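Local coordinates for histidine triad (HIT) protein (Sinorhizobium meliloti, PDB 3NRD) that is a histidine triad (HIT) domain protein that probably binds nucleotides, at residues T3-D8 against I38-R43. Residues are numbered along the deposited sequence; the frame is centred on the assembly and turned at random. Where two conformers were deposited one is given.
Sequences TTFTLD and ILVPQR. With SO4 (sulfate ion), chain I.
Phe5 lies flat on the backbone of Gln42, a CH-pi contact in which Gln42 CA stands 3.6 Å from the ring centroid and only 13° off the ring normal. The contact belongs to the HIT fold: it lays the loop before helix 9-14 against the end of strand 36-41, the central strand of the five-stranded antiparallel sheet. Gln42 is the centre of an inverse gamma turn, closed by a weak bond from Arg43 N to Pro41 O, and the ring rests on this bend. CG of Phe5 is anti to the backbone N, which places it 3.6 Å from Gln42 CA. At the ring edge, near its plane, Arg43 O lies 3.4 Å from Phe5 CE1, and Phe5 CZ meets Val40 CG1 at 3.6 Å. That methyl also touches Leu7 CD1, at 3.8 Å, so Val40 CG1 is shared by two side chains of the loop, each crossing Val40 at about a right angle.

The tight part combines ring-to-backbone packing with apolar contacts at Val40 CG1; no hydrogen bond joins the two segments. Gln91 bonds Thr6 O through NE2 and Asp8 N through OE1, while Asp8 caps the start of helix 9-14. Toward the solvent the contact thins out: the partly exposed Leu7 and Arg43 bury 29 and 19 Å² against the opposite segment, where Phe5 buries 102 Å². Arg43 CB points away from 3-8; its NE forms a salt bridge with Asp56 OD2. The amide of Gln42 is turned 76° from the Phe5 ring plane, and its OE1 is bonded by Gln25 NE2. Gln42 NE2 bonds Leu23 O and donates to O4 of a sulfate ion, probably from the crystallisation liquor, at 3.2 Å with an N-H...O angle of 148°.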
loop_
_atom_site.group_PDB
_atom_site.type_symbol
_atom_site.label_atom_id
_atom_site.label_comp_id
_atom_site.label_asym_id
_atom_site.label_seq_id
_atom_site.Cartn_x
_atom_site.Cartn_y
_atom_site.Cartn_z
ATOM N N THR A 3 7.455 24.332 -3.158
ATOM C CA THR A 3 8.824 24.778 -3.280
ATOM C C THR A 3 9.523 24.838 -1.913
ATOM O O THR A 3 10.734 24.719 -1.886
ATOM C CB THR A 3 8.937 26.162 -4.002
ATOM O OG1 THR A 3 8.370 27.185 -3.180
ATOM C CG2 THR A 3 8.217 26.148 -5.378
ATOM N N THR A 4 8.786 24.983 -0.807
ATOM C CA THR A 4 9.368 24.938 0.551
ATOM C C THR A 4 9.225 23.573 1.232
ATOM O O THR A 4 9.576 23.439 2.401
ATOM C CB THR A 4 8.747 26.008 1.478
ATOM O OG1 THR A 4 7.329 25.803 1.569
ATOM C CG2 THR A 4 9.078 27.445 0.964
ATOM N N PHE A 5 8.708 22.566 0.524
ATOM C CA PHE A 5 8.499 21.251 1.134
ATOM C C PHE A 5 9.845 20.635 1.548
ATOM O O PHE A 5 10.790 20.712 0.780
ATOM C CB PHE A 5 7.745 20.307 0.176
ATOM C CG PHE A 5 7.774 18.879 0.602
ATOM C CD1 PHE A 5 6.879 18.410 1.544
ATOM C CD2 PHE A 5 8.689 17.997 0.043
ATOM C CE1 PHE A 5 6.894 17.093 1.945
ATOM C CE2 PHE A 5 8.727 16.674 0.445
ATOM C CZ PHE A 5 7.830 16.216 1.399
ATOM N N THR A 6 9.932 20.055 2.745
ATOM C CA THR A 6 11.173 19.384 3.202
ATOM C C THR A 6 11.015 17.866 3.237
ATOM O O THR A 6 10.157 17.331 3.944
ATOM C CB THR A 6 11.577 19.833 4.589
ATOM O OG1 THR A 6 11.483 21.252 4.644
ATOM C CG2 THR A 6 13.017 19.366 4.939
ATOM N N LEU A 7 11.853 17.180 2.471
ATOM C CA LEU A 7 11.929 15.741 2.511
ATOM C C LEU A 7 12.495 15.328 3.860
ATOM O O LEU A 7 13.433 15.951 4.355
ATOM C CB LEU A 7 12.811 15.240 1.361
ATOM C CG LEU A 7 12.905 13.739 1.156
ATOM C CD1 LEU A 7 11.559 13.129 0.724
ATOM C CD2 LEU A 7 14.012 13.453 0.149
ATOM N N ASP A 8 11.905 14.287 4.450
ATOM C CA ASP A 8 12.388 13.682 5.677
ATOM C C ASP A 8 13.827 13.207 5.508
ATOM O O ASP A 8 14.124 12.573 4.521
ATOM C CB ASP A 8 11.500 12.494 6.046
ATOM C CG ASP A 8 11.914 11.837 7.325
ATOM O OD1 ASP A 8 12.899 11.085 7.317
ATOM O OD2 ASP A 8 11.262 12.045 8.367
ATOM N N ILE A 38 9.964 5.168 -4.204
ATOM C CA ILE A 38 9.015 5.829 -3.336
ATOM C C ILE A 38 8.550 7.128 -3.948
ATOM O O ILE A 38 9.324 7.804 -4.637
ATOM C CB ILE A 38 9.544 6.044 -1.881
ATOM C CG1 ILE A 38 10.728 6.971 -1.811
ATOM C CG2 ILE A 38 9.942 4.700 -1.301
ATOM C CD1 ILE A 38 11.121 7.348 -0.361
ATOM N N LEU A 39 7.280 7.432 -3.697
ATOM C CA LEU A 39 6.641 8.664 -4.146
ATOM C C LEU A 39 6.368 9.479 -2.903
ATOM O O LEU A 39 5.754 8.977 -1.972
ATOM C CB LEU A 39 5.341 8.399 -4.888
ATOM C CG LEU A 39 5.531 8.227 -6.394
ATOM C CD1 LEU A 39 6.299 6.926 -6.694
ATOM C CD2 LEU A 39 4.187 8.268 -7.100
ATOM N N VAL A 40 6.851 10.715 -2.866
ATOM C CA VAL A 40 6.703 11.560 -1.665
ATOM C C VAL A 40 5.929 12.786 -2.100
ATOM O O VAL A 40 6.508 13.638 -2.787
ATOM C CB VAL A 40 8.036 11.942 -1.067
ATOM C CG1 VAL A 40 7.804 12.833 0.232
ATOM C CG2 VAL A 40 8.861 10.678 -0.795
ATOM N N PRO A 41 4.617 12.838 -1.785
ATOM C CA PRO A 41 3.822 14.027 -2.108
ATOM C C PRO A 41 4.394 15.227 -1.393
ATOM O O PRO A 41 4.615 15.168 -0.184
ATOM C CB PRO A 41 2.444 13.725 -1.536
ATOM C CG PRO A 41 2.422 12.317 -1.198
ATOM C CD PRO A 41 3.789 11.779 -1.174
ATOM N N GLN A 42 4.559 16.333 -2.105
ATOM C CA GLN A 42 5.259 17.508 -1.564
ATOM C C GLN A 42 4.294 18.444 -0.836
ATOM O O GLN A 42 4.160 19.624 -1.176
ATOM C CB GLN A 42 5.959 18.211 -2.688
ATOM C CG GLN A 42 6.934 17.338 -3.434
ATOM C CD GLN A 42 7.477 18.041 -4.652
ATOM O OE1 GLN A 42 8.613 18.481 -4.646
ATOM N NE2 GLN A 42 6.664 18.147 -5.700
ATOM N N ARG A 43 3.627 17.897 0.174
ATOM C CA ARG A 43 2.765 18.637 1.084
ATOM C C ARG A 43 3.318 18.476 2.505
ATOM O O ARG A 43 3.650 17.385 2.919
ATOM C CB ARG A 43 1.329 18.117 1.010
ATOM C CG ARG A 43 0.681 18.105 -0.352
ATOM C CD ARG A 43 0.553 19.506 -0.931
ATOM N NE ARG A 43 -0.260 19.569 -2.149
ATOM C CZ ARG A 43 -0.228 20.550 -3.059
ATOM N NH1 ARG A 43 0.634 21.570 -2.959
ATOM N NH2 ARG A 43 -1.039 20.484 -4.105
HETATM S S SO4 I . 6.160 20.242 -9.694
HETATM O O1 SO4 I . 5.637 19.563 -10.858
HETATM O O2 SO4 I . 7.330 20.986 -10.161
HETATM O O3 SO4 I . 5.151 21.142 -9.146
HETATM O O4 SO4 I . 6.539 19.265 -8.685
#